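Local structure of protein kinase (Staphylococcus aureus subsp. aureus Mu50, 3PY9) at residues E56-E59 and R60-V64; E21-F24 and N25-L29; I81-P84 and K85-L89; I13-S16 and V17-E21. The protein probably senses muropeptides through its extracellular PASTA repeats and relays the signal across the membrane to a serine/threonine kinase domain. All coordinates share one frame; numbering follows the deposited sequence.

Contact 1: residues E56-E59 and R60-V64; sequences ERVE and RGDSV
Glu59 and Asp62 stand at the two ends of a type II beta turn and hold each other by two hydrogen bonds of opposite sense. Asp62 N donates to Glu59 O over 2.9 Å, closing the turn through the backbone. Glu59 N in return donates to Asp62 OD2 over 2.8 Å, with an N-H...O angle of 159°; it reaches this oxygen from above the carboxylate plane, 55° out of it. The carboxylate gets there because CG of Asp62 sits beside its own backbone N, opposite the carbonyl carbon (chi1 -72°), which folds the group back over the turn. Val58 supplies the apolar flank: its CG2 lies 3.6 Å from Asp62 CB, the two side chains sliding past each other in opposite directions. Gly61, at the third position, has the positive phi that a type II turn favours in glycine. Beyond Asp62 the chain enters strand 63-69 of the first PASTA domain, while Val58 also touches Thr9 and Leu29. The extended Glu59 side chain leads outward, its OE1 5.6 Å from Asp62 OD2, like charges near but not touching. The Glu59 N-H probably favours a charged Asp62, an effect partly offset by Glu59 O, 3.3 Å from OD2.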
ATOM      1  N   GLU A  56     -23.926  40.585 -40.929  1.00 40.40           N
ATOM      2  CA  GLU A  56     -23.977  42.000 -40.521  1.00 41.08           C
ATOM      3  C   GLU A  56     -23.523  42.932 -41.650  1.00 41.33           C
ATOM      4  O   GLU A  56     -22.553  42.639 -42.346  1.00 41.83           O
ATOM      5  CB  GLU A  56     -23.190  42.262 -39.235  1.00 41.00           C
ATOM      6  CG  GLU A  56     -23.819  41.607 -38.020  1.00 41.52           C
ATOM      7  CD  GLU A  56     -23.158  41.996 -36.711  1.00 42.10           C
ATOM      8  OE1 GLU A  56     -23.815  41.804 -35.662  1.00 43.43           O
ATOM      9  OE2 GLU A  56     -22.002  42.483 -36.715  1.00 39.97           O
ATOM     10  N   ARG A  57     -24.243  44.040 -41.825  1.00 41.49           N
ATOM     11  CA  ARG A  57     -24.051  44.970 -42.949  1.00 42.20           C
ATOM     12  C   ARG A  57     -22.616  45.500 -43.020  1.00 41.25           C
ATOM     13  O   ARG A  57     -21.985  45.735 -41.989  1.00 40.82           O
ATOM     14  CB  ARG A  57     -25.042  46.136 -42.837  1.00 42.10           C
ATOM     15  CG  ARG A  57     -25.258  46.903 -44.147  1.00 44.53           C
ATOM     16  CD  ARG A  57     -25.665  48.395 -43.942  1.00 44.89           C
ATOM     17  NE  ARG A  57     -25.199  49.216 -45.080  1.00 51.04           N
ATOM     18  CZ  ARG A  57     -25.795  49.321 -46.278  1.00 51.34           C
ATOM     19  NH1 ARG A  57     -26.925  48.682 -46.556  1.00 50.81           N
ATOM     20  NH2 ARG A  57     -25.253  50.090 -47.214  1.00 52.70           N
ATOM     21  N   VAL A  58     -22.109  45.670 -44.242  1.00 40.68           N
ATOM     22  CA  VAL A  58     -20.746  46.107 -44.477  1.00 40.01           C
ATOM     23  C   VAL A  58     -20.690  46.923 -45.784  1.00 39.92           C
ATOM     24  O   VAL A  58     -21.589  46.804 -46.615  1.00 40.06           O
ATOM     25  CB  VAL A  58     -19.793  44.869 -44.473  1.00 40.28           C
ATOM     26  CG1 VAL A  58     -19.722  44.183 -45.836  1.00 40.50           C
ATOM     27  CG2 VAL A  58     -18.432  45.239 -43.957  1.00 40.10           C
ATOM     28  N   GLU A  59     -19.672  47.772 -45.952  1.00 38.91           N
ATOM     29  CA  GLU A  59     -19.478  48.508 -47.217  1.00 38.44           C
ATOM     30  C   GLU A  59     -18.183  48.138 -47.926  1.00 38.35           C
ATOM     31  O   GLU A  59     -17.256  47.613 -47.307  1.00 38.13           O
ATOM     32  CB  GLU A  59     -19.580  50.032 -47.020  1.00 38.33           C
ATOM     33  CG  GLU A  59     -20.972  50.505 -46.609  1.00 37.03           C
ATOM     34  CD  GLU A  59     -21.133  52.022 -46.602  1.00 38.65           C
ATOM     35  OE1 GLU A  59     -20.246  52.737 -47.154  1.00 39.61           O
ATOM     36  OE2 GLU A  59     -22.156  52.504 -46.039  1.00 37.41           O
ATOM     37  N   ARG A  60     -18.136  48.405 -49.235  1.00 38.45           N
ATOM     38  CA  ARG A  60     -17.034  47.987 -50.109  1.00 38.13           C
ATOM     39  C   ARG A  60     -15.713  48.435 -49.507  1.00 36.73           C
ATOM     40  O   ARG A  60     -15.535  49.603 -49.171  1.00 36.46           O
ATOM     41  CB  ARG A  60     -17.215  48.570 -51.532  1.00 38.44           C
ATOM     42  CG  ARG A  60     -16.210  48.081 -52.613  1.00 39.68           C
ATOM     43  CD  ARG A  60     -16.699  48.416 -54.077  1.00 41.33           C
ATOM     44  NE  ARG A  60     -17.913  47.666 -54.497  1.00 47.77           N
ATOM     45  CZ  ARG A  60     -19.136  48.194 -54.654  1.00 49.22           C
ATOM     46  NH1 ARG A  60     -19.359  49.492 -54.444  1.00 50.72           N
ATOM     47  NH2 ARG A  60     -20.153  47.431 -55.027  1.00 49.58           N
ATOM     48  N   GLY A  61     -14.795  47.497 -49.351  1.00 35.38           N
ATOM     49  CA  GLY A  61     -13.492  47.835 -48.814  1.00 34.45           C
ATOM     50  C   GLY A  61     -13.340  47.844 -47.303  1.00 33.66           C
ATOM     51  O   GLY A  61     -12.216  47.952 -46.810  1.00 33.91           O
ATOM     52  N   ASP A  62     -14.442  47.741 -46.552  1.00 32.64           N
ATOM     53  CA  ASP A  62     -14.327  47.645 -45.093  1.00 31.24           C
ATOM     54  C   ASP A  62     -13.481  46.411 -44.777  1.00 30.86           C
ATOM     55  O   ASP A  62     -13.398  45.501 -45.602  1.00 30.36           O
ATOM     56  CB  ASP A  62     -15.702  47.517 -44.455  1.00 31.14           C
ATOM     57  CG  ASP A  62     -16.505  48.797 -44.499  1.00 31.09           C
ATOM     58  OD1 ASP A  62     -15.973  49.880 -44.825  1.00 31.60           O
ATOM     59  OD2 ASP A  62     -17.706  48.716 -44.190  1.00 32.97           O
ATOM     60  N   SER A  63     -12.837  46.390 -43.610  1.00 30.65           N
ATOM     61  CA  SER A  63     -12.112  45.192 -43.140  1.00 31.18           C
ATOM     62  C   SER A  63     -13.008  44.301 -42.305  1.00 31.34           C
ATOM     63  O   SER A  63     -14.052  44.734 -41.860  1.00 31.39           O
ATOM     64  CB  SER A  63     -10.901  45.558 -42.275  1.00 30.76           C
ATOM     65  OG  SER A  63     -10.092  46.547 -42.877  1.00 33.39           O
ATOM     66  N   VAL A  64     -12.569  43.060 -42.053  1.00 31.70           N
ATOM     67  CA  VAL A  64     -13.285  42.182 -41.144  1.00 31.31           C
ATOM     68  C   VAL A  64     -12.279  41.530 -40.221  1.00 30.84           C
ATOM     69  O   VAL A  64     -11.451  40.724 -40.656  1.00 30.55           O
ATOM     70  CB  VAL A  64     -14.162  41.092 -41.878  1.00 31.92           C
ATOM     71  CG1 VAL A  64     -14.842  40.176 -40.843  1.00 31.42           C
ATOM     72  CG2 VAL A  64     -15.239  41.728 -42.776  1.00 31.19           C
TER

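Contact 2: residues E21-F24 and N25-L29; sequences EQIF and NKNNL
Two short backbone bonds set the pattern here: Asn25 N to Glu21 O at 2.8 Å, a regular helical bond, and Leu29 N to Phe24 O, also 2.8 Å, which links residues five apart and ends the helix. With Asn28 N bonded to Asn25 O at 2.9 Å, the latter makes a Schellman motif, and Asn28, with positive phi (59°), is its C-prime residue. Lys26 N continues the helical series to Gln22 O at 3.2 Å. Asn27 is held less firmly. Its backbone N is shared between Ile23 O and Phe24 O, weakly to both, and its ND2 adds a weak bond to Ile23 O at 3.4 Å, so the amide reaches back along the helix to a carbonyl of the final turn. Farther up the helix, the Asn25 amide lies against Glu21, its ND2 3.7 Å from Glu21 CG, with the amide and carboxylate planes 52° apart. On the buried side Phe24 CB and Leu29 CB pack at 4.1 Å, and Leu29 CD1 approaches the Phe24 ring obliquely. These two residues seat the end of helix 17-26 on the sheet: Phe24 reaches Val64 and Val66 of strand 63-69 and Leu31 of strand 30-37, while Leu29 packs on Val64 and on Pro10 in a loop.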
ATOM      1  N   GLU A  21      -9.362  35.080 -45.916  1.00 44.75           N
ATOM      2  CA  GLU A  21      -8.923  36.238 -46.704  1.00 45.60           C
ATOM      3  C   GLU A  21      -9.337  36.071 -48.164  1.00 46.09           C
ATOM      4  O   GLU A  21      -9.823  37.016 -48.803  1.00 46.12           O
ATOM      5  CB  GLU A  21      -7.416  36.492 -46.571  1.00 45.75           C
ATOM      6  CG  GLU A  21      -6.970  37.769 -47.291  1.00 46.92           C
ATOM      7  CD  GLU A  21      -5.673  38.351 -46.765  1.00 49.53           C
ATOM      8  OE1 GLU A  21      -4.852  37.595 -46.176  1.00 50.17           O
ATOM      9  OE2 GLU A  21      -5.483  39.577 -46.957  1.00 49.92           O
ATOM     10  N   GLN A  22      -9.175  34.852 -48.669  1.00 46.74           N
ATOM     11  CA  GLN A  22      -9.743  34.459 -49.959  1.00 47.48           C
ATOM     12  C   GLN A  22     -11.244  34.799 -50.083  1.00 46.93           C
ATOM     13  O   GLN A  22     -11.646  35.443 -51.050  1.00 47.33           O
ATOM     14  CB  GLN A  22      -9.476  32.974 -50.215  1.00 47.93           C
ATOM     15  CG  GLN A  22      -8.058  32.666 -50.665  1.00 50.78           C
ATOM     16  CD  GLN A  22      -7.943  32.508 -52.173  1.00 55.40           C
ATOM     17  OE1 GLN A  22      -6.854  32.248 -52.705  1.00 57.93           O
ATOM     18  NE2 GLN A  22      -9.070  32.651 -52.874  1.00 56.50           N
ATOM     19  N   ILE A  23     -12.069  34.401 -49.113  1.00 46.42           N
ATOM     20  CA  ILE A  23     -13.499  34.774 -49.155  1.00 46.19           C
ATOM     21  C   ILE A  23     -13.724  36.296 -49.043  1.00 45.79           C
ATOM     22  O   ILE A  23     -14.612  36.835 -49.698  1.00 46.07           O
ATOM     23  CB  ILE A  23     -14.369  33.995 -48.103  1.00 46.45           C
ATOM     24  CG1 ILE A  23     -14.543  32.521 -48.489  1.00 46.59           C
ATOM     25  CG2 ILE A  23     -15.755  34.584 -47.963  1.00 46.12           C
ATOM     26  CD1 ILE A  23     -13.666  31.586 -47.723  1.00 47.29           C
ATOM     27  N   PHE A  24     -12.927  36.982 -48.219  1.00 45.49           N
ATOM     28  CA  PHE A  24     -13.080  38.433 -48.035  1.00 44.80           C
ATOM     29  C   PHE A  24     -12.710  39.217 -49.297  1.00 45.09           C
ATOM     30  O   PHE A  24     -13.411  40.178 -49.659  1.00 45.24           O
ATOM     31  CB  PHE A  24     -12.240  38.972 -46.858  1.00 44.45           C
ATOM     32  CG  PHE A  24     -12.674  38.486 -45.483  1.00 42.90           C
ATOM     33  CD1 PHE A  24     -14.001  38.172 -45.205  1.00 41.62           C
ATOM     34  CD2 PHE A  24     -11.741  38.382 -44.462  1.00 40.41           C
ATOM     35  CE1 PHE A  24     -14.389  37.735 -43.923  1.00 42.22           C
ATOM     36  CE2 PHE A  24     -12.111  37.950 -43.186  1.00 41.30           C
ATOM     37  CZ  PHE A  24     -13.435  37.621 -42.912  1.00 41.48           C
ATOM     38  N   ASN A  25     -11.607  38.834 -49.944  1.00 44.80           N
ATOM     39  CA  ASN A  25     -11.130  39.544 -51.131  1.00 45.54           C
ATOM     40  C   ASN A  25     -12.141  39.436 -52.254  1.00 45.72           C
ATOM     41  O   ASN A  25     -12.530  40.439 -52.859  1.00 45.91           O
ATOM     42  CB  ASN A  25      -9.788  38.989 -51.606  1.00 45.77           C
ATOM     43  CG  ASN A  25      -8.636  39.394 -50.721  1.00 46.69           C
ATOM     44  OD1 ASN A  25      -8.746  40.332 -49.916  1.00 48.19           O
ATOM     45  ND2 ASN A  25      -7.514  38.697 -50.867  1.00 45.54           N
ATOM     46  N   LYS A  26     -12.564  38.200 -52.504  1.00 45.91           N
ATOM     47  CA  LYS A  26     -13.631  37.889 -53.440  1.00 46.27           C
ATOM     48  C   LYS A  26     -14.871  38.759 -53.212  1.00 45.59           C
ATOM     49  O   LYS A  26     -15.534  39.153 -54.173  1.00 46.01           O
ATOM     50  CB  LYS A  26     -13.957  36.384 -53.378  1.00 46.75           C
ATOM     51  CG  LYS A  26     -15.454  35.995 -53.391  1.00 49.49           C
ATOM     52  CD  LYS A  26     -16.135  36.152 -54.769  1.00 52.09           C
ATOM     53  CE  LYS A  26     -17.666  36.070 -54.658  1.00 51.21           C
ATOM     54  NZ  LYS A  26     -18.120  34.706 -54.260  1.00 53.94           N
ATOM     55  N   ASN A  27     -15.165  39.057 -51.952  1.00 44.48           N
ATOM     56  CA  ASN A  27     -16.331  39.863 -51.571  1.00 44.00           C
ATOM     57  C   ASN A  27     -16.072  41.375 -51.487  1.00 43.10           C
ATOM     58  O   ASN A  27     -16.896  42.112 -50.940  1.00 43.18           O
ATOM     59  CB  ASN A  27     -16.856  39.385 -50.206  1.00 44.59           C
ATOM     60  CG  ASN A  27     -18.094  38.513 -50.316  1.00 44.52           C
ATOM     61  OD1 ASN A  27     -19.224  38.994 -50.176  1.00 44.93           O
ATOM     62  ND2 ASN A  27     -17.889  37.228 -50.540  1.00 44.27           N
ATOM     63  N   ASN A  28     -14.929  41.815 -52.012  1.00 42.00           N
ATOM     64  CA  ASN A  28     -14.469  43.214 -51.932  1.00 41.25           C
ATOM     65  C   ASN A  28     -14.303  43.771 -50.491  1.00 40.48           C
ATOM     66  O   ASN A  28     -14.763  44.867 -50.178  1.00 40.74           O
ATOM     67  CB  ASN A  28     -15.365  44.118 -52.796  1.00 40.94           C
ATOM     68  CG  ASN A  28     -15.543  43.587 -54.211  1.00 40.90           C
ATOM     69  OD1 ASN A  28     -14.586  43.483 -54.978  1.00 37.72           O
ATOM     70  ND2 ASN A  28     -16.782  43.249 -54.557  1.00 41.40           N
ATOM     71  N   LEU A  29     -13.643  42.989 -49.637  1.00 40.05           N
ATOM     72  CA  LEU A  29     -13.432  43.285 -48.216  1.00 39.42           C
ATOM     73  C   LEU A  29     -12.011  42.904 -47.873  1.00 39.22           C
ATOM     74  O   LEU A  29     -11.416  42.067 -48.562  1.00 39.41           O
ATOM     75  CB  LEU A  29     -14.379  42.448 -47.333  1.00 39.31           C
ATOM     76  CG  LEU A  29     -15.902  42.536 -47.499  1.00 38.85           C
ATOM     77  CD1 LEU A  29     -16.600  41.522 -46.612  1.00 37.43           C
ATOM     78  CD2 LEU A  29     -16.416  43.941 -47.229  1.00 39.70           C
TER

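Contact 3: residues I81-P84 and K85-L89; sequences IGLP and KEEAL
The carboxylate of Glu87 has one face laid over the side chain of Leu83, with both methyls beneath it: CD1 lies 4.1 Å and CD2 4.0 Å from Glu87 CD. Leu83 CB is under the same face, 3.9 Å from Glu87 OE1. The Pro84 ring meets the carboxylate at one corner instead, where its CD is 3.2 Å from OE1, and the two side chains run obliquely to one another. Leu83 and Glu87 cross at about a right angle. Glu87 reaches back over the chain because CG points opposite its backbone N (chi1 -172°) and the rest of the side chain is extended.

Pro84 occupies the N-cap position of helix 85-93. It has neither a side-chain acceptor for the first helical N-H groups nor an N-H of its own to offer Glu87, and the carboxylate lies beside ring carbon CD. The bond across to the helix is from Ala88 N to Pro84 O, 3.1 Å long with an N-H...O angle of 167°. A negative charge on Glu87, in the first turn, would probably interact favourably with the positive end of the helix dipole.

Ala88 is on the side of the helix that meets the strands of the second PASTA domain, touching Ile115 of strand 115-118 and Leu135 of strand 133-138. Lys85 lies on Glu137, and backbone hydrogen bonds of Gly82 and Leu83 with Ile115 fasten the preceding loop to strand 115-118.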
ATOM      1  N   ILE A  81      -3.077  12.623  -4.910  1.00 42.15           N
ATOM      2  CA  ILE A  81      -3.002  11.314  -4.274  1.00 41.92           C
ATOM      3  C   ILE A  81      -2.500  11.422  -2.834  1.00 41.75           C
ATOM      4  O   ILE A  81      -1.455  12.008  -2.568  1.00 41.49           O
ATOM      5  CB  ILE A  81      -2.085  10.382  -5.084  1.00 41.81           C
ATOM      6  CG1 ILE A  81      -2.787   9.965  -6.383  1.00 41.74           C
ATOM      7  CG2 ILE A  81      -1.702   9.163  -4.265  1.00 41.56           C
ATOM      8  CD1 ILE A  81      -1.860   9.500  -7.486  1.00 42.80           C
ATOM      9  N   GLY A  82      -3.264  10.882  -1.897  1.00 41.90           N
ATOM     10  CA  GLY A  82      -2.834  10.884  -0.500  1.00 41.91           C
ATOM     11  C   GLY A  82      -3.301  12.059   0.338  1.00 41.73           C
ATOM     12  O   GLY A  82      -3.164  12.013   1.559  1.00 42.04           O
ATOM     13  N   LEU A  83      -3.849  13.099  -0.301  1.00 41.49           N
ATOM     14  CA  LEU A  83      -4.484  14.229   0.404  1.00 41.27           C
ATOM     15  C   LEU A  83      -5.905  13.866   0.799  1.00 40.96           C
ATOM     16  O   LEU A  83      -6.520  13.028   0.132  1.00 41.18           O
ATOM     17  CB  LEU A  83      -4.554  15.471  -0.495  1.00 41.62           C
ATOM     18  CG  LEU A  83      -3.328  15.891  -1.314  1.00 42.99           C
ATOM     19  CD1 LEU A  83      -3.665  17.115  -2.151  1.00 42.72           C
ATOM     20  CD2 LEU A  83      -2.088  16.146  -0.406  1.00 44.87           C
ATOM     21  N   PRO A  84      -6.449  14.509   1.866  1.00 40.78           N
ATOM     22  CA  PRO A  84      -7.876  14.364   2.193  1.00 40.47           C
ATOM     23  C   PRO A  84      -8.735  14.896   1.048  1.00 40.76           C
ATOM     24  O   PRO A  84      -8.296  15.794   0.333  1.00 40.58           O
ATOM     25  CB  PRO A  84      -8.069  15.260   3.419  1.00 40.39           C
ATOM     26  CG  PRO A  84      -6.738  15.535   3.939  1.00 40.05           C
ATOM     27  CD  PRO A  84      -5.763  15.414   2.806  1.00 40.32           C
ATOM     28  N   LYS A  85      -9.950  14.360   0.912  1.00 40.93           N
ATOM     29  CA  LYS A  85     -10.841  14.656  -0.213  1.00 41.45           C
ATOM     30  C   LYS A  85     -11.005  16.134  -0.503  1.00 41.86           C
ATOM     31  O   LYS A  85     -10.900  16.552  -1.648  1.00 41.98           O
ATOM     32  CB  LYS A  85     -12.225  14.012  -0.017  1.00 41.14           C
ATOM     33  CG  LYS A  85     -13.140  14.174  -1.225  1.00 40.12           C
ATOM     34  CD  LYS A  85     -14.492  13.526  -1.053  1.00 41.75           C
ATOM     35  CE  LYS A  85     -15.437  14.362  -0.212  1.00 44.18           C
ATOM     36  NZ  LYS A  85     -16.853  13.899  -0.386  1.00 46.66           N
ATOM     37  N   GLU A  86     -11.287  16.920   0.531  1.00 43.09           N
ATOM     38  CA  GLU A  86     -11.558  18.350   0.345  1.00 44.02           C
ATOM     39  C   GLU A  86     -10.328  19.145  -0.096  1.00 43.77           C
ATOM     40  O   GLU A  86     -10.451  20.015  -0.956  1.00 43.44           O
ATOM     41  CB  GLU A  86     -12.241  18.966   1.583  1.00 44.76           C
ATOM     42  CG  GLU A  86     -11.399  19.044   2.859  1.00 48.00           C
ATOM     43  CD  GLU A  86     -11.209  20.478   3.355  1.00 52.87           C
ATOM     44  OE1 GLU A  86     -12.227  21.113   3.721  1.00 53.38           O
ATOM     45  OE2 GLU A  86     -10.042  20.958   3.397  1.00 54.25           O
ATOM     46  N   GLU A  87      -9.151  18.829   0.463  1.00 43.85           N
ATOM     47  CA  GLU A  87      -7.886  19.434  -0.007  1.00 44.14           C
ATOM     48  C   GLU A  87      -7.683  19.147  -1.506  1.00 43.99           C
ATOM     49  O   GLU A  87      -7.357  20.042  -2.286  1.00 43.16           O
ATOM     50  CB  GLU A  87      -6.678  18.960   0.826  1.00 44.24           C
ATOM     51  CG  GLU A  87      -5.323  19.683   0.529  1.00 43.90           C
ATOM     52  CD  GLU A  87      -4.134  19.137   1.355  1.00 44.41           C
ATOM     53  OE1 GLU A  87      -4.331  18.245   2.198  1.00 44.61           O
ATOM     54  OE2 GLU A  87      -2.990  19.610   1.188  1.00 45.02           O
ATOM     55  N   ALA A  88      -7.915  17.893  -1.888  1.00 44.34           N
ATOM     56  CA  ALA A  88      -7.797  17.438  -3.271  1.00 44.45           C
ATOM     57  C   ALA A  88      -8.660  18.258  -4.248  1.00 44.81           C
ATOM     58  O   ALA A  88      -8.202  18.626  -5.330  1.00 43.88           O
ATOM     59  CB  ALA A  88      -8.168  15.977  -3.352  1.00 43.98           C
ATOM     60  N   LEU A  89      -9.905  18.518  -3.843  1.00 45.58           N
ATOM     61  CA  LEU A  89     -10.900  19.187  -4.678  1.00 46.25           C
ATOM     62  C   LEU A  89     -10.593  20.670  -4.804  1.00 47.62           C
ATOM     63  O   LEU A  89     -10.651  21.240  -5.904  1.00 47.57           O
ATOM     64  CB  LEU A  89     -12.311  18.975  -4.115  1.00 45.55           C
ATOM     65  CG  LEU A  89     -13.006  17.614  -4.303  1.00 44.19           C
ATOM     66  CD1 LEU A  89     -14.315  17.555  -3.527  1.00 41.89           C
ATOM     67  CD2 LEU A  89     -13.258  17.320  -5.776  1.00 43.54           C
TER

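Contact 4: residues I13-S16 and V17-E21; sequences IGKS and VKEAE
Ser16 and Glu19 form a capping box at the start of helix 17-26. Its capping bond proper runs from Glu19 N to Ser16 OG, 3.2 Å long and almost straight at 176°. OG can accept it because it stands between the backbone N and the carbonyl carbon of Ser16 (chi1 74°), facing the first turn. The reciprocal bond, from Ser16 N to Glu19 OE2, is weak at 3.3 Å. A further weak bond of the same length goes from Ser16 OG to Glu19 OE2, so this one carboxylate oxygen receives both the backbone and the side-chain donor of the cap residue.

The backbone contributes a much shorter bond: Ala20 N reaches Ser16 O at 2.7 Å, starting the helical series that Glu21 N continues to Val17 O.

Charge and apolar contact meet at Lys15. Its aliphatic chain crosses the Glu19 side chain at about a right angle, with CG 3.5 Å from Glu19 OE1. NZ stays 5.0 Å from OE1, so any attraction between the opposite charges would be long-range, without a salt bridge. Lys18 CB also lies 3.6 Å from Ser16 OG.

Both the helix start and the loop before it are held to the rest of the first PASTA domain. Val17 and Glu21 touch Leu31 of strand 30-37, and Ala20 packs on Val12. In the incoming loop, Gly14 and Lys15 bond through their backbones to Ile47 at the head of strand 47-51, against which Ile13 also packs.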
ATOM      1  N   ILE A  13     -16.640  31.296 -40.406  1.00 37.55           N
ATOM      2  CA  ILE A  13     -16.552  30.603 -39.127  1.00 37.51           C
ATOM      3  C   ILE A  13     -16.101  29.152 -39.364  1.00 37.89           C
ATOM      4  O   ILE A  13     -16.541  28.514 -40.321  1.00 37.91           O
ATOM      5  CB  ILE A  13     -17.910  30.680 -38.358  1.00 37.44           C
ATOM      6  CG1 ILE A  13     -18.367  32.142 -38.172  1.00 36.99           C
ATOM      7  CG2 ILE A  13     -17.861  29.912 -37.025  1.00 36.49           C
ATOM      8  CD1 ILE A  13     -17.386  33.058 -37.460  1.00 36.53           C
ATOM      9  N   GLY A  14     -15.199  28.659 -38.518  1.00 38.04           N
ATOM     10  CA  GLY A  14     -14.633  27.320 -38.679  1.00 38.41           C
ATOM     11  C   GLY A  14     -13.586  27.188 -39.778  1.00 39.13           C
ATOM     12  O   GLY A  14     -12.946  26.130 -39.907  1.00 39.79           O
ATOM     13  N   LYS A  15     -13.398  28.250 -40.564  1.00 39.11           N
ATOM     14  CA  LYS A  15     -12.420  28.254 -41.657  1.00 39.36           C
ATOM     15  C   LYS A  15     -11.024  28.683 -41.191  1.00 39.69           C
ATOM     16  O   LYS A  15     -10.857  29.155 -40.062  1.00 39.84           O
ATOM     17  CB  LYS A  15     -12.892  29.166 -42.792  1.00 39.10           C
ATOM     18  CG  LYS A  15     -14.087  28.622 -43.556  1.00 39.03           C
ATOM     19  CD  LYS A  15     -14.523  29.570 -44.642  1.00 39.33           C
ATOM     20  CE  LYS A  15     -15.483  28.910 -45.621  1.00 40.71           C
ATOM     21  NZ  LYS A  15     -16.632  28.171 -44.980  1.00 40.87           N
ATOM     22  N   SER A  16     -10.026  28.518 -42.063  1.00 39.43           N
ATOM     23  CA  SER A  16      -8.677  29.052 -41.805  1.00 39.13           C
ATOM     24  C   SER A  16      -8.524  30.516 -42.285  1.00 38.97           C
ATOM     25  O   SER A  16      -9.328  31.016 -43.082  1.00 38.18           O
ATOM     26  CB  SER A  16      -7.632  28.173 -42.486  1.00 38.85           C
ATOM     27  OG  SER A  16      -7.663  28.409 -43.880  1.00 37.59           O
ATOM     28  N   VAL A  17      -7.479  31.184 -41.790  1.00 39.40           N
ATOM     29  CA  VAL A  17      -7.165  32.569 -42.174  1.00 39.62           C
ATOM     30  C   VAL A  17      -6.887  32.644 -43.675  1.00 40.18           C
ATOM     31  O   VAL A  17      -7.298  33.592 -44.366  1.00 40.11           O
ATOM     32  CB  VAL A  17      -5.946  33.120 -41.369  1.00 39.25           C
ATOM     33  CG1 VAL A  17      -5.405  34.367 -41.996  1.00 38.12           C
ATOM     34  CG2 VAL A  17      -6.330  33.408 -39.931  1.00 39.01           C
ATOM     35  N   LYS A  18      -6.167  31.630 -44.150  1.00 41.41           N
ATOM     36  CA  LYS A  18      -5.830  31.448 -45.550  1.00 42.65           C
ATOM     37  C   LYS A  18      -7.121  31.519 -46.384  1.00 42.92           C
ATOM     38  O   LYS A  18      -7.259  32.399 -47.234  1.00 43.28           O
ATOM     39  CB  LYS A  18      -5.096  30.104 -45.710  1.00 42.88           C
ATOM     40  CG  LYS A  18      -4.296  29.931 -47.011  1.00 44.12           C
ATOM     41  CD  LYS A  18      -4.025  28.450 -47.315  1.00 43.63           C
ATOM     42  CE  LYS A  18      -3.062  28.275 -48.494  1.00 44.85           C
ATOM     43  NZ  LYS A  18      -3.614  28.728 -49.809  1.00 48.05           N
ATOM     44  N   GLU A  19      -8.085  30.639 -46.091  1.00 43.30           N
ATOM     45  CA  GLU A  19      -9.392  30.658 -46.758  1.00 43.93           C
ATOM     46  C   GLU A  19     -10.193  31.944 -46.503  1.00 44.00           C
ATOM     47  O   GLU A  19     -10.780  32.498 -47.436  1.00 44.21           O
ATOM     48  CB  GLU A  19     -10.274  29.493 -46.319  1.00 44.29           C
ATOM     49  CG  GLU A  19      -9.675  28.115 -46.242  1.00 46.21           C
ATOM     50  CD  GLU A  19     -10.638  27.185 -45.515  1.00 50.47           C
ATOM     51  OE1 GLU A  19     -11.843  27.209 -45.876  1.00 53.62           O
ATOM     52  OE2 GLU A  19     -10.226  26.456 -44.578  1.00 50.80           O
ATOM     53  N   ALA A  20     -10.251  32.397 -45.249  1.00 43.46           N
ATOM     54  CA  ALA A  20     -11.033  33.592 -44.917  1.00 43.87           C
ATOM     55  C   ALA A  20     -10.661  34.822 -45.750  1.00 43.91           C
ATOM     56  O   ALA A  20     -11.539  35.526 -46.232  1.00 43.46           O
ATOM     57  CB  ALA A  20     -10.957  33.909 -43.412  1.00 43.65           C
ATOM     58  N   GLU A  21      -9.362  35.080 -45.916  1.00 44.75           N
ATOM     59  CA  GLU A  21      -8.923  36.238 -46.704  1.00 45.60           C
ATOM     60  C   GLU A  21      -9.337  36.071 -48.164  1.00 46.09           C
ATOM     61  O   GLU A  21      -9.823  37.016 -48.803  1.00 46.12           O
ATOM     62  CB  GLU A  21      -7.416  36.492 -46.571  1.00 45.75           C
ATOM     63  CG  GLU A  21      -6.970  37.769 -47.291  1.00 46.92           C
ATOM     64  CD  GLU A  21      -5.673  38.351 -46.765  1.00 49.53           C
ATOM     65  OE1 GLU A  21      -4.852  37.595 -46.176  1.00 50.17           O
ATOM     66  OE2 GLU A  21      -5.483  39.577 -46.957  1.00 49.92           O
TER

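Overall arrangement
Contacts 4, 2 and 1 follow one another along the first PASTA domain: contact 4 starts helix 17-26, contact 2 ends it, and contact 1 turns the chain into strand 63-69. Contacts 2 and 4 share Glu21, and Ile23 CD1 packs on Lys15 CD at 3.8 Å. Contacts 1 and 2, with centres 10 Å apart, join through a probable hydrogen bond from Gly61 N to Asn28 O, 2.8 Å. Contact 3 is the second domain's counterpart of contact 4, about 45 Å away between centres, with proline in the serine cap's place. The side chain of Val58 in contact 1 is about 11 Å from a bound europium ion.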